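Local coordinates for proximal thread matrix protein 1 (Mytilus galloprovincialis, PDB 4CN9), which probably binds collagen in the matrix of the mussel byssus through von Willebrand factor type A domains, one of which carries a zinc-occupied MIDAS motif, at residues A[183-186]-A[187-191]; A[341-344]-A[345-348]; A[423-426]-A[427-430]; A[204-208]-A[209-213]. All coordinates share one frame; numbering follows the deposited sequence.

Interaction 1 (A[183-186]-A[187-191]); sequences PQHE and AHKLK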
ATOM      1  N   PRO A 183      14.985   6.990   4.600  1.00 32.39           N
ATOM      2  CA  PRO A 183      13.710   6.398   5.029  1.00 27.93           C
ATOM      3  C   PRO A 183      13.056   5.430   4.042  1.00 25.99           C
ATOM      4  O   PRO A 183      12.448   4.457   4.473  1.00 23.23           O
ATOM      5  CB  PRO A 183      12.808   7.628   5.248  1.00 26.37           C
ATOM      6  CG  PRO A 183      13.398   8.687   4.405  1.00 28.49           C
ATOM      7  CD  PRO A 183      14.876   8.450   4.432  1.00 31.18           C
ATOM      8  N   GLN A 184      13.174   5.675   2.743  1.00 27.95           N
ATOM      9  CA  GLN A 184      12.484   4.821   1.784  1.00 27.68           C
ATOM     10  C   GLN A 184      13.057   3.418   1.855  1.00 22.97           C
ATOM     11  O   GLN A 184      12.321   2.429   1.858  1.00 25.44           O
ATOM     12  CB  GLN A 184      12.587   5.393   0.375  1.00 28.80           C
ATOM     13  CG  GLN A 184      12.100   6.807   0.308  1.00 32.01           C
ATOM     14  CD  GLN A 184      10.710   6.924   0.879  1.00 38.40           C
ATOM     15  OE1 GLN A 184       9.983   5.931   0.940  1.00 36.32           O
ATOM     16  NE2 GLN A 184      10.336   8.131   1.327  1.00 36.86           N
ATOM     17  N   HIS A 185      14.375   3.341   1.969  1.00 28.57           N
ATOM     18  CA  HIS A 185      15.052   2.058   2.051  1.00 30.66           C
ATOM     19  C   HIS A 185      14.726   1.307   3.348  1.00 27.82           C
ATOM     20  O   HIS A 185      14.499   0.093   3.334  1.00 26.75           O
ATOM     21  CB  HIS A 185      16.557   2.270   1.939  1.00 34.67           C
ATOM     22  CG  HIS A 185      17.341   1.000   1.896  1.00 40.36           C
ATOM     23  ND1 HIS A 185      17.172   0.056   0.904  1.00 48.43           N
ATOM     24  CD2 HIS A 185      18.300   0.515   2.721  1.00 50.08           C
ATOM     25  CE1 HIS A 185      17.997  -0.954   1.118  1.00 53.50           C
ATOM     26  NE2 HIS A 185      18.693  -0.700   2.212  1.00 53.42           N
ATOM     27  N   GLU A 186      14.728   2.013   4.477  1.00 27.00           N
ATOM     28  CA  GLU A 186      14.336   1.382   5.738  1.00 23.41           C
ATOM     29  C   GLU A 186      12.871   0.915   5.735  1.00 24.27           C
ATOM     30  O   GLU A 186      12.531  -0.127   6.311  1.00 21.83           O
ATOM     31  CB  GLU A 186      14.598   2.321   6.916  1.00 20.97           C
ATOM     32  CG  GLU A 186      16.064   2.685   7.102  1.00 28.19           C
ATOM     33  CD  GLU A 186      16.974   1.454   7.243  1.00 27.94           C
ATOM     34  OE1 GLU A 186      16.511   0.418   7.752  1.00 29.30           O
ATOM     35  OE2 GLU A 186      18.149   1.540   6.834  1.00 34.55           O
ATOM     36  N   ALA A 187      11.998   1.690   5.103  1.00 21.97           N
ATOM     37  CA  ALA A 187      10.584   1.323   5.025  1.00 21.51           C
ATOM     38  C   ALA A 187      10.400   0.061   4.173  1.00 22.00           C
ATOM     39  O   ALA A 187       9.578  -0.802   4.480  1.00 19.94           O
ATOM     40  CB  ALA A 187       9.774   2.486   4.447  1.00 23.38           C
ATOM     41  N   HIS A 188      11.184  -0.041   3.102  1.00 25.98           N
ATOM     42  CA  HIS A 188      11.187  -1.233   2.255  1.00 27.46           C
ATOM     43  C   HIS A 188      11.576  -2.492   3.046  1.00 23.71           C
ATOM     44  O   HIS A 188      10.890  -3.500   2.996  1.00 25.61           O
ATOM     45  CB  HIS A 188      12.152  -1.027   1.076  1.00 31.89           C
ATOM     46  CG  HIS A 188      12.352  -2.249   0.237  1.00 35.45           C
ATOM     47  ND1 HIS A 188      11.463  -2.630  -0.746  1.00 40.20           N
ATOM     48  CD2 HIS A 188      13.339  -3.177   0.232  1.00 41.79           C
ATOM     49  CE1 HIS A 188      11.890  -3.741  -1.317  1.00 40.60           C
ATOM     50  NE2 HIS A 188      13.022  -4.098  -0.739  1.00 42.88           N
ATOM     51  N   LYS A 189      12.667  -2.421   3.799  1.00 26.81           N
ATOM     52  CA  LYS A 189      13.100  -3.582   4.582  1.00 26.17           C
ATOM     53  C   LYS A 189      12.061  -3.944   5.640  1.00 26.34           C
ATOM     54  O   LYS A 189      11.777  -5.114   5.901  1.00 25.23           O
ATOM     55  CB  LYS A 189      14.440  -3.302   5.248  1.00 27.43           C
ATOM     56  CG  LYS A 189      15.602  -3.130   4.293  1.00 34.05           C
ATOM     57  CD  LYS A 189      16.858  -2.840   5.111  1.00 51.27           C
ATOM     58  CE  LYS A 189      18.095  -2.738   4.268  1.00 56.63           C
ATOM     59  NZ  LYS A 189      19.297  -2.408   5.103  1.00 60.80           N
ATOM     60  N   LEU A 190      11.469  -2.931   6.250  1.00 26.36           N
ATOM     61  CA  LEU A 190      10.495  -3.187   7.300  1.00 23.45           C
ATOM     62  C   LEU A 190       9.279  -3.901   6.728  1.00 23.63           C
ATOM     63  O   LEU A 190       8.840  -4.939   7.237  1.00 26.71           O
ATOM     64  CB  LEU A 190      10.112  -1.861   7.978  1.00 27.09           C
ATOM     65  CG  LEU A 190       9.177  -1.924   9.176  1.00 22.66           C
ATOM     66  CD1 LEU A 190       9.736  -2.821  10.287  1.00 23.40           C
ATOM     67  CD2 LEU A 190       8.918  -0.501   9.691  1.00 24.80           C
ATOM     68  N   LYS A 191       8.747  -3.374   5.636  1.00 26.17           N
ATOM     69  CA  LYS A 191       7.552  -3.953   5.040  1.00 23.92           C
ATOM     70  C   LYS A 191       7.849  -5.345   4.468  1.00 28.59           C
ATOM     71  O   LYS A 191       6.970  -6.203   4.436  1.00 26.37           O
ATOM     72  CB  LYS A 191       6.957  -3.009   3.982  1.00 23.94           C
ATOM     73  CG  LYS A 191       6.368  -1.725   4.577  1.00 22.89           C
ATOM     74  CD  LYS A 191       5.728  -0.780   3.525  1.00 22.33           C
ATOM     75  CE  LYS A 191       6.764  -0.107   2.663  1.00 25.06           C
ATOM     76  NZ  LYS A 191       6.178   0.808   1.644  1.00 23.35           N
TER
HETATM   77  O   HOH W   1      20.110  -0.999   7.296  1.00 50.83           O
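Ala187 sits one helical turn on from Pro183, and its backbone N donates to Pro183 O at 2.9 Å. Both segments belong to helix 183-192, which makes the connection between parallel strands 166-173 and 195-202 in a beta-alpha-beta unit of the Rossmann-like von Willebrand factor type A fold. The methyl of Ala187 lies close to the carbonyls of Pro183 and Gln184 and reaches Ile214 of helix 208-214. Next comes His188, whose N donates to Gln184 O. With CG trans to the backbone N (chi1 173°), the His188 ring is placed where ND1 bonds to Glu415 in the second von Willebrand factor type A region of the chain. Lys189 brings the side chains of the two segments together. Its N bonds to His185 O at 3.1 Å, and beyond CG the chain runs extended and crosses the His185 imidazole, CG lying over one face of the ring. Farther out, Lys189 CE is modelled 3.0 Å from His185 NE2, too short to be relied on. The ammonium ends 4.5 Å from Glu186 OE2, measured from Lys189 NZ, too far for a salt bridge. A water closes that gap, accepting from Lys189 NZ at 2.7 Å and donating to Glu186 OE2 at 3.2 Å. Leu190 completes the turn by bonding through N to Glu186 O. The Glu186 carboxylate is thus shared: OE1 forms a salt bridge with Arg150 of helix 142-153 while OE2 takes the water, an arrangement likely to stabilise its negative charge between two cationic side chains.

Interaction 2 (A[341-344]-A[345-348]); sequences GLEN and ARLE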
ATOM      1  N   GLY A 341      -6.927   4.493 -20.694  1.00 15.74           N
ATOM      2  CA  GLY A 341      -6.965   3.097 -20.266  1.00 16.13           C
ATOM      3  C   GLY A 341      -7.518   2.932 -18.859  1.00 15.21           C
ATOM      4  O   GLY A 341      -8.374   2.090 -18.602  1.00 14.05           O
ATOM      5  N   LEU A 342      -7.010   3.740 -17.941  1.00 14.04           N
ATOM      6  CA  LEU A 342      -7.462   3.714 -16.554  1.00 16.65           C
ATOM      7  C   LEU A 342      -8.921   4.181 -16.416  1.00 17.48           C
ATOM      8  O   LEU A 342      -9.698   3.568 -15.674  1.00 16.11           O
ATOM      9  CB  LEU A 342      -6.545   4.573 -15.687  1.00 17.41           C
ATOM     10  CG  LEU A 342      -5.130   4.023 -15.464  1.00 20.50           C
ATOM     11  CD1 LEU A 342      -4.248   5.060 -14.831  1.00 17.52           C
ATOM     12  CD2 LEU A 342      -5.148   2.744 -14.618  1.00 20.51           C
ATOM     13  N   GLU A 343      -9.285   5.264 -17.112  1.00 15.91           N
ATOM     14  CA  GLU A 343     -10.680   5.730 -17.142  1.00 17.86           C
ATOM     15  C   GLU A 343     -11.626   4.625 -17.631  1.00 15.22           C
ATOM     16  O   GLU A 343     -12.683   4.374 -17.047  1.00 18.29           O
ATOM     17  CB  GLU A 343     -10.834   6.970 -18.043  1.00 17.71           C
ATOM     18  CG  GLU A 343     -12.285   7.463 -18.176  1.00 22.24           C
ATOM     19  CD  GLU A 343     -12.605   8.107 -19.543  1.00 34.08           C
ATOM     20  OE1 GLU A 343     -12.012   7.731 -20.590  1.00 38.98           O
ATOM     21  OE2 GLU A 343     -13.469   8.999 -19.573  1.00 29.90           O
ATOM     22  N   ASN A 344     -11.242   3.968 -18.717  1.00 14.68           N
ATOM     23  CA  ASN A 344     -12.042   2.908 -19.280  1.00 17.86           C
ATOM     24  C   ASN A 344     -12.234   1.756 -18.268  1.00 16.98           C
ATOM     25  O   ASN A 344     -13.343   1.233 -18.114  1.00 18.37           O
ATOM     26  CB  ASN A 344     -11.409   2.410 -20.587  1.00 19.40           C
ATOM     27  CG  ASN A 344     -12.324   1.488 -21.368  1.00 23.32           C
ATOM     28  OD1 ASN A 344     -12.568   0.345 -20.968  1.00 24.76           O
ATOM     29  ND2 ASN A 344     -12.801   1.961 -22.502  1.00 25.30           N
ATOM     30  N   ALA A 345     -11.174   1.385 -17.561  1.00 14.02           N
ATOM     31  CA  ALA A 345     -11.289   0.323 -16.566  1.00 16.95           C
ATOM     32  C   ALA A 345     -12.288   0.781 -15.508  1.00 16.22           C
ATOM     33  O   ALA A 345     -13.134   0.010 -15.063  1.00 18.42           O
ATOM     34  CB  ALA A 345      -9.941   0.029 -15.937  1.00 18.31           C
ATOM     35  N   ARG A 346     -12.198   2.051 -15.133  1.00 15.51           N
ATOM     36  CA  ARG A 346     -13.042   2.588 -14.068  1.00 15.17           C
ATOM     37  C   ARG A 346     -14.524   2.641 -14.464  1.00 20.58           C
ATOM     38  O   ARG A 346     -15.402   2.272 -13.674  1.00 20.62           O
ATOM     39  CB  ARG A 346     -12.558   3.964 -13.652  1.00 17.60           C
ATOM     40  CG  ARG A 346     -13.357   4.579 -12.503  1.00 20.96           C
ATOM     41  CD  ARG A 346     -12.725   5.871 -12.007  1.00 20.31           C
ATOM     42  NE  ARG A 346     -12.696   6.916 -13.029  1.00 22.04           N
ATOM     43  CZ  ARG A 346     -13.684   7.777 -13.263  1.00 28.46           C
ATOM     44  NH1 ARG A 346     -14.804   7.733 -12.544  1.00 24.79           N
ATOM     45  NH2 ARG A 346     -13.551   8.684 -14.218  1.00 29.46           N
ATOM     46  N   LEU A 347     -14.793   3.080 -15.688  1.00 16.75           N
ATOM     47  CA  LEU A 347     -16.157   3.302 -16.123  1.00 18.54           C
ATOM     48  C   LEU A 347     -16.801   2.078 -16.768  1.00 18.38           C
ATOM     49  O   LEU A 347     -18.020   1.915 -16.704  1.00 20.16           O
ATOM     50  CB  LEU A 347     -16.212   4.495 -17.087  1.00 15.82           C
ATOM     51  CG  LEU A 347     -15.771   5.831 -16.495  1.00 19.96           C
ATOM     52  CD1 LEU A 347     -15.839   6.939 -17.555  1.00 24.01           C
ATOM     53  CD2 LEU A 347     -16.618   6.215 -15.270  1.00 24.00           C
ATOM     54  N   GLU A 348     -15.999   1.211 -17.377  1.00 15.82           N
ATOM     55  CA  GLU A 348     -16.546   0.103 -18.162  1.00 20.33           C
ATOM     56  C   GLU A 348     -16.236  -1.315 -17.676  1.00 19.15           C
ATOM     57  O   GLU A 348     -16.862  -2.257 -18.134  1.00 18.54           O
ATOM     58  CB  GLU A 348     -16.080   0.226 -19.607  1.00 22.55           C
ATOM     59  CG  GLU A 348     -16.596   1.466 -20.268  1.00 26.97           C
ATOM     60  CD  GLU A 348     -16.950   1.243 -21.706  1.00 32.12           C
ATOM     61  OE1 GLU A 348     -16.263   0.440 -22.358  1.00 34.78           O
ATOM     62  OE2 GLU A 348     -17.920   1.876 -22.183  1.00 33.79           O
TER
HETATM   63  O   HOH W   2     -14.249   0.804 -24.844  1.00 19.66           O
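A chi1 of 177° lays CG of Glu343 beside its own carbonyl carbon, facing the next turn, while CG of Leu347 is set beside its backbone N; the two side chains therefore meet, Glu343 CG touching Leu347 CD1 at 3.6 Å. One residue along, Asn344 repeats the pattern (chi1 -169°), and its amide is brought to Glu348, whose CG again lies on the backbone N side. Glu348 CB is 3.8 Å from Asn344 OD1, and the amide and carboxylate planes are turned 69° apart. Asn344 ND2 and Glu348 OE1 are themselves 3.8 Å apart and are joined by a water, which accepts from Asn344 ND2 at 3.0 Å and donates to Glu348 OE1 at 3.2 Å. All this lies along helix 338-349 of the second von Willebrand factor type A region, where Leu347 N donates to Glu343 O at 2.8 Å and Glu348 N to Asn344 O at the same length. Were Asn344 replaced by an alanine, the water would probably lose its amide donor and the Glu348 carboxylate turn more freely. Arg346 has a separate role: its guanidinium, with Leu347 CD2 over one face, forms a salt bridge through NH2 to Glu382 of helix 379-388. Between the two segments themselves the polar side chains are thus coupled through water, amide to carboxylate, and the charge of Arg346 is spent on the neighbouring helix.

Interaction 3 (A[423-426]-A[427-430]); sequences FDKL and SKIM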
ATOM      1  N   PHE A 423      11.134  -6.529 -23.369  1.00 22.52           N
ATOM      2  CA  PHE A 423      10.010  -7.436 -23.221  1.00 27.72           C
ATOM      3  C   PHE A 423      10.467  -8.859 -22.888  1.00 26.22           C
ATOM      4  O   PHE A 423       9.759  -9.592 -22.213  1.00 22.76           O
ATOM      5  CB  PHE A 423       9.157  -7.386 -24.483  1.00 26.26           C
ATOM      6  CG  PHE A 423       8.354  -6.110 -24.611  1.00 25.86           C
ATOM      7  CD1 PHE A 423       8.909  -4.977 -25.175  1.00 26.68           C
ATOM      8  CD2 PHE A 423       7.046  -6.049 -24.140  1.00 22.89           C
ATOM      9  CE1 PHE A 423       8.172  -3.804 -25.278  1.00 25.93           C
ATOM     10  CE2 PHE A 423       6.309  -4.890 -24.232  1.00 24.22           C
ATOM     11  CZ  PHE A 423       6.866  -3.768 -24.808  1.00 24.32           C
ATOM     12  N   ASP A 424      11.667  -9.231 -23.333  1.00 25.60           N
ATOM     13  CA  ASP A 424      12.223 -10.535 -23.011  1.00 26.00           C
ATOM     14  C   ASP A 424      12.460 -10.663 -21.504  1.00 31.08           C
ATOM     15  O   ASP A 424      12.454 -11.766 -20.961  1.00 29.70           O
ATOM     16  CB  ASP A 424      13.558 -10.743 -23.738  1.00 35.21           C
ATOM     17  CG  ASP A 424      13.404 -10.800 -25.251  1.00 35.97           C
ATOM     18  OD1 ASP A 424      13.309  -9.732 -25.903  1.00 42.21           O
ATOM     19  OD2 ASP A 424      13.404 -11.918 -25.787  1.00 33.07           O
ATOM     20  N   LYS A 425      12.684  -9.538 -20.830  1.00 24.94           N
ATOM     21  CA  LYS A 425      12.990  -9.573 -19.401  1.00 25.74           C
ATOM     22  C   LYS A 425      11.751  -9.456 -18.510  1.00 27.15           C
ATOM     23  O   LYS A 425      11.878  -9.349 -17.296  1.00 24.98           O
ATOM     24  CB  LYS A 425      14.032  -8.506 -19.050  1.00 30.70           C
ATOM     25  CG  LYS A 425      15.299  -8.609 -19.913  1.00 36.48           C
ATOM     26  CD  LYS A 425      16.593  -8.296 -19.160  1.00 42.48           C
ATOM     27  CE  LYS A 425      16.550  -6.931 -18.488  1.00 54.73           C
ATOM     28  NZ  LYS A 425      17.909  -6.437 -18.081  1.00 57.54           N
ATOM     29  N   LEU A 426      10.557  -9.510 -19.100  1.00 25.24           N
ATOM     30  CA  LEU A 426       9.333  -9.528 -18.296  1.00 23.93           C
ATOM     31  C   LEU A 426       9.322 -10.726 -17.355  1.00 29.88           C
ATOM     32  O   LEU A 426       8.773 -10.649 -16.266  1.00 24.97           O
ATOM     33  CB  LEU A 426       8.069  -9.501 -19.161  1.00 24.74           C
ATOM     34  CG  LEU A 426       7.625  -8.125 -19.657  1.00 25.67           C
ATOM     35  CD1 LEU A 426       6.511  -8.256 -20.676  1.00 23.45           C
ATOM     36  CD2 LEU A 426       7.184  -7.226 -18.495  1.00 23.87           C
ATOM     37  N   SER A 427       9.965 -11.821 -17.753  1.00 33.23           N
ATOM     38  CA  SER A 427      10.046 -13.009 -16.900  1.00 30.94           C
ATOM     39  C   SER A 427      10.710 -12.693 -15.551  1.00 29.03           C
ATOM     40  O   SER A 427      10.365 -13.271 -14.514  1.00 40.03           O
ATOM     41  CB  SER A 427      10.837 -14.100 -17.618  1.00 37.73           C
ATOM     42  OG  SER A 427      12.179 -13.680 -17.822  1.00 42.67           O
ATOM     43  N   LYS A 428      11.658 -11.769 -15.570  1.00 30.47           N
ATOM     44  CA  LYS A 428      12.377 -11.352 -14.371  1.00 29.69           C
ATOM     45  C   LYS A 428      11.484 -10.753 -13.271  1.00 35.92           C
ATOM     46  O   LYS A 428      11.862 -10.770 -12.110  1.00 32.64           O
ATOM     47  CB  LYS A 428      13.476 -10.352 -14.762  1.00 34.50           C
ATOM     48  CG  LYS A 428      13.845  -9.322 -13.693  1.00 47.44           C
ATOM     49  CD  LYS A 428      14.957  -8.354 -14.166  1.00 53.36           C
ATOM     50  CE  LYS A 428      14.413  -7.110 -14.895  1.00 52.85           C
ATOM     51  NZ  LYS A 428      13.867  -6.045 -13.983  1.00 49.33           N
ATOM     52  N   ILE A 429      10.316 -10.210 -13.624  1.00 29.90           N
ATOM     53  CA  ILE A 429       9.450  -9.563 -12.628  1.00 27.01           C
ATOM     54  C   ILE A 429       8.175 -10.364 -12.366  1.00 23.84           C
ATOM     55  O   ILE A 429       7.362  -9.991 -11.526  1.00 25.51           O
ATOM     56  CB  ILE A 429       9.031  -8.119 -13.051  1.00 22.47           C
ATOM     57  CG1 ILE A 429       8.088  -8.151 -14.245  1.00 22.97           C
ATOM     58  CG2 ILE A 429      10.254  -7.250 -13.324  1.00 30.69           C
ATOM     59  CD1 ILE A 429       7.608  -6.770 -14.679  1.00 22.95           C
ATOM     60  N   MET A 430       8.016 -11.468 -13.081  1.00 24.45           N
ATOM     61  CA  MET A 430       6.808 -12.280 -13.024  1.00 23.23           C
ATOM     62  C   MET A 430       6.391 -12.691 -11.608  1.00 24.72           C
ATOM     63  O   MET A 430       5.230 -12.532 -11.225  1.00 20.48           O
ATOM     64  CB  MET A 430       7.029 -13.536 -13.865  1.00 25.14           C
ATOM     65  CG  MET A 430       5.990 -14.600 -13.685  1.00 31.82           C
ATOM     66  SD  MET A 430       4.580 -14.166 -14.680  1.00 33.74           S
ATOM     67  CE  MET A 430       5.288 -14.441 -16.324  1.00 27.21           C
TER
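Leu426 lies side by side with Ile429, both side chains pointing the same way, and CD2 of Leu426 packs against CD1 of Ile429 at 3.9 Å. The pair belongs to the link between strand 417-420 and helix 430-437 in the second von Willebrand factor type A region, where the backbone winds through successive turns closed by bonds between residues three apart. Leu426 N reaches back to Phe423 O, Lys428 N donates to Lys425 O at 3.0 Å and Ile429 N to Leu426 O at 3.1 Å. In the last two the donor stands well above the carbonyl plane, 60° and 55° out of it respectively, and so not on a lone pair. The apolar pair faces the sheet: Leu426 meets Val398 of strand 391-398, and Ile429 lies on Ile396 and Phe418; Leu426 also touches Phe279 of helix 272-285. Lys425 and Lys428 occupy the solvent-facing side, their CE atoms 4.2 Å apart. Their like charges diverge, NZ of Lys425 being 5.8 Å from NZ of Lys428, and the latter makes a weak hydrogen bond to Thr419 O. A chi1 of 69° places CG1 of Ile429 between its backbone N and carbonyl carbon, where it comes to 3.3 Å from Leu426 O.

Interaction 4 (A[204-208]-A[209-213]); sequences QGFVK and TELEQ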
ATOM      1  N   GLN A 204       1.888  21.468   8.417  1.00 32.77           N
ATOM      2  CA  GLN A 204       2.401  21.818   7.097  1.00 34.82           C
ATOM      3  C   GLN A 204       3.845  21.376   6.835  1.00 32.22           C
ATOM      4  O   GLN A 204       4.370  21.606   5.748  1.00 33.85           O
ATOM      5  CB  GLN A 204       2.284  23.329   6.887  1.00 45.68           C
ATOM      6  CG  GLN A 204       0.851  23.848   6.899  1.00 48.72           C
ATOM      7  CD  GLN A 204      -0.005  23.221   5.811  1.00 63.62           C
ATOM      8  OE1 GLN A 204       0.288  23.354   4.619  1.00 70.40           O
ATOM      9  NE2 GLN A 204      -1.067  22.526   6.218  1.00 60.08           N
ATOM     10  N   GLY A 205       4.478  20.724   7.808  1.00 29.74           N
ATOM     11  CA  GLY A 205       5.909  20.452   7.726  1.00 27.74           C
ATOM     12  C   GLY A 205       6.320  19.100   7.152  1.00 30.78           C
ATOM     13  O   GLY A 205       7.469  18.923   6.738  1.00 28.73           O
ATOM     14  N   PHE A 206       5.397  18.144   7.131  1.00 28.44           N
ATOM     15  CA  PHE A 206       5.662  16.836   6.533  1.00 29.55           C
ATOM     16  C   PHE A 206       5.506  16.927   5.003  1.00 30.76           C
ATOM     17  O   PHE A 206       4.885  17.866   4.491  1.00 29.24           O
ATOM     18  CB  PHE A 206       4.713  15.772   7.123  1.00 26.27           C
ATOM     19  CG  PHE A 206       3.298  15.854   6.603  1.00 27.09           C
ATOM     20  CD1 PHE A 206       2.928  15.169   5.458  1.00 27.80           C
ATOM     21  CD2 PHE A 206       2.338  16.617   7.258  1.00 26.95           C
ATOM     22  CE1 PHE A 206       1.643  15.247   4.972  1.00 29.34           C
ATOM     23  CE2 PHE A 206       1.037  16.700   6.774  1.00 25.63           C
ATOM     24  CZ  PHE A 206       0.690  16.014   5.639  1.00 28.55           C
ATOM     25  N   VAL A 207       6.086  15.978   4.272  1.00 31.57           N
ATOM     26  CA  VAL A 207       5.828  15.904   2.839  1.00 30.42           C
ATOM     27  C   VAL A 207       5.100  14.603   2.458  1.00 32.37           C
ATOM     28  O   VAL A 207       5.529  13.470   2.777  1.00 21.77           O
ATOM     29  CB  VAL A 207       7.086  16.203   1.957  1.00 34.41           C
ATOM     30  CG1 VAL A 207       8.173  16.924   2.763  1.00 29.43           C
ATOM     31  CG2 VAL A 207       7.614  14.963   1.273  1.00 33.86           C
ATOM     32  N   LYS A 208       3.967  14.788   1.792  1.00 26.33           N
ATOM     33  CA  LYS A 208       3.022  13.700   1.607  1.00 25.76           C
ATOM     34  C   LYS A 208       3.582  12.553   0.783  1.00 24.19           C
ATOM     35  O   LYS A 208       3.341  11.383   1.088  1.00 24.58           O
ATOM     36  CB  LYS A 208       1.726  14.220   0.987  1.00 27.04           C
ATOM     37  CG  LYS A 208       0.639  13.172   0.968  1.00 28.88           C
ATOM     38  CD  LYS A 208      -0.670  13.741   0.470  1.00 43.01           C
ATOM     39  CE  LYS A 208      -1.734  12.668   0.380  1.00 34.97           C
ATOM     40  NZ  LYS A 208      -2.848  13.118  -0.487  1.00 57.87           N
ATOM     41  N   THR A 209       4.348  12.872  -0.250  1.00 26.69           N
ATOM     42  CA  THR A 209       4.880  11.829  -1.117  1.00 29.61           C
ATOM     43  C   THR A 209       5.897  10.964  -0.385  1.00 25.79           C
ATOM     44  O   THR A 209       6.025   9.786  -0.685  1.00 21.63           O
ATOM     45  CB  THR A 209       5.507  12.418  -2.387  1.00 31.29           C
ATOM     46  OG1 THR A 209       6.358  13.514  -2.032  1.00 37.16           O
ATOM     47  CG2 THR A 209       4.412  12.914  -3.320  1.00 35.07           C
ATOM     48  N   GLU A 210       6.612  11.547   0.575  1.00 21.52           N
ATOM     49  CA  GLU A 210       7.545  10.778   1.404  1.00 24.59           C
ATOM     50  C   GLU A 210       6.782   9.793   2.287  1.00 20.36           C
ATOM     51  O   GLU A 210       7.156   8.629   2.416  1.00 20.59           O
ATOM     52  CB  GLU A 210       8.404  11.718   2.264  1.00 26.43           C
ATOM     53  CG  GLU A 210       9.108  11.043   3.442  1.00 25.95           C
ATOM     54  CD  GLU A 210      10.087  11.977   4.147  1.00 33.18           C
ATOM     55  OE1 GLU A 210      11.248  12.077   3.678  1.00 35.70           O
ATOM     56  OE2 GLU A 210       9.696  12.612   5.166  1.00 27.03           O
ATOM     57  N   LEU A 211       5.700  10.257   2.900  1.00 20.18           N
ATOM     58  CA  LEU A 211       4.871   9.365   3.700  1.00 21.59           C
ATOM     59  C   LEU A 211       4.249   8.275   2.824  1.00 22.66           C
ATOM     60  O   LEU A 211       4.142   7.112   3.227  1.00 18.25           O
ATOM     61  CB  LEU A 211       3.798  10.153   4.446  1.00 18.82           C
ATOM     62  CG  LEU A 211       4.320  11.158   5.485  1.00 21.83           C
ATOM     63  CD1 LEU A 211       3.159  11.691   6.338  1.00 23.84           C
ATOM     64  CD2 LEU A 211       5.430  10.568   6.368  1.00 22.24           C
ATOM     65  N   GLU A 212       3.850   8.651   1.612  1.00 20.30           N
ATOM     66  CA  GLU A 212       3.276   7.693   0.670  1.00 21.11           C
ATOM     67  C   GLU A 212       4.254   6.580   0.271  1.00 22.80           C
ATOM     68  O   GLU A 212       3.836   5.455  -0.014  1.00 28.24           O
ATOM     69  CB  GLU A 212       2.764   8.405  -0.587  1.00 24.65           C
ATOM     70  CG  GLU A 212       1.413   9.043  -0.396  1.00 24.63           C
ATOM     71  CD  GLU A 212       0.991   9.902  -1.576  1.00 33.77           C
ATOM     72  OE1 GLU A 212       1.854  10.237  -2.422  1.00 29.62           O
ATOM     73  OE2 GLU A 212      -0.212  10.235  -1.645  1.00 33.20           O
ATOM     74  N   GLN A 213       5.540   6.892   0.238  1.00 24.20           N
ATOM     75  CA  GLN A 213       6.557   5.898  -0.075  1.00 27.17           C
ATOM     76  C   GLN A 213       6.770   4.953   1.114  1.00 25.12           C
ATOM     77  O   GLN A 213       7.039   3.770   0.924  1.00 26.07           O
ATOM     78  CB  GLN A 213       7.893   6.564  -0.397  1.00 31.04           C
ATOM     79  CG  GLN A 213       7.919   7.485  -1.600  1.00 41.83           C
ATOM     80  CD  GLN A 213       9.332   7.981  -1.914  1.00 46.25           C
ATOM     81  OE1 GLN A 213       9.898   8.806  -1.184  1.00 43.98           O
ATOM     82  NE2 GLN A 213       9.916   7.459  -2.990  1.00 47.70           N
TER
HETATM   83  O   HOH W   3       7.370  13.785   5.824  1.00 23.12           O
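This is the N-terminal start of helix 208-214, where the loop after strand 195-202 of the first von Willebrand factor type A region turns into the helix, with Val207 at the N-cap. Val207 O receives two backbone donors: Leu211 N at 3.2 Å, a fairly straight bond (163°) lying in the carbonyl plane, and Glu210 N in a weak one. Glu210 stands at N3, the place from which a capping-box side chain would take the N-cap N-H, but here a water mediates, accepting from Val207 N at 3.0 Å and donating to Glu210 OE2 at 2.7 Å. The same oxygen also accepts from Ser177 N, so the carboxylate ties the helix start to a neighbouring loop. Beside strand 221-224, which both touch, Phe206 and the buried Leu211 cross at about a right angle, with Leu211 CD1 3.6 Å from Phe206 CD1. Lys208 runs fully extended past Glu212, its CE 3.5 Å from Glu212 OE2. The charged ends remain slightly beyond salt-bridge range, Lys208 NZ being 4.1 Å from Glu212 OE2. Cutting Glu212 back to an alanine takes away the carboxylate, and Lys208 would probably lose its nearby negative charge, with the side of its O against which Glu212 CG rests uncovered. At the cap itself, one methyl of Val207, CG2, packs 3.5 Å from Glu210 CB.

In the fold
Interactions 1 and 4 are neighbours in the first von Willebrand factor type A region, their centres 15 Å apart. Helix 183-192 and helix 208-214 meet there: Lys191 NZ bonds to Gln213 O, and Gln184 NE2 makes a weak bond to Glu210 O. Interaction 4 lies nearest the MIDAS zinc, the Phe206 side chain being about 8 Å from the ion and about 6 Å from the side chain of its ligand Asp174. Interactions 2 and 3 belong to the second such region and do not touch, their nearest atoms about 16 Å apart. Although interaction 1 is 32 Å from interaction 2 between centres, its His188 bonds to Glu415 of the second region, and Gln213 of interaction 4 bonds to Glu414 there.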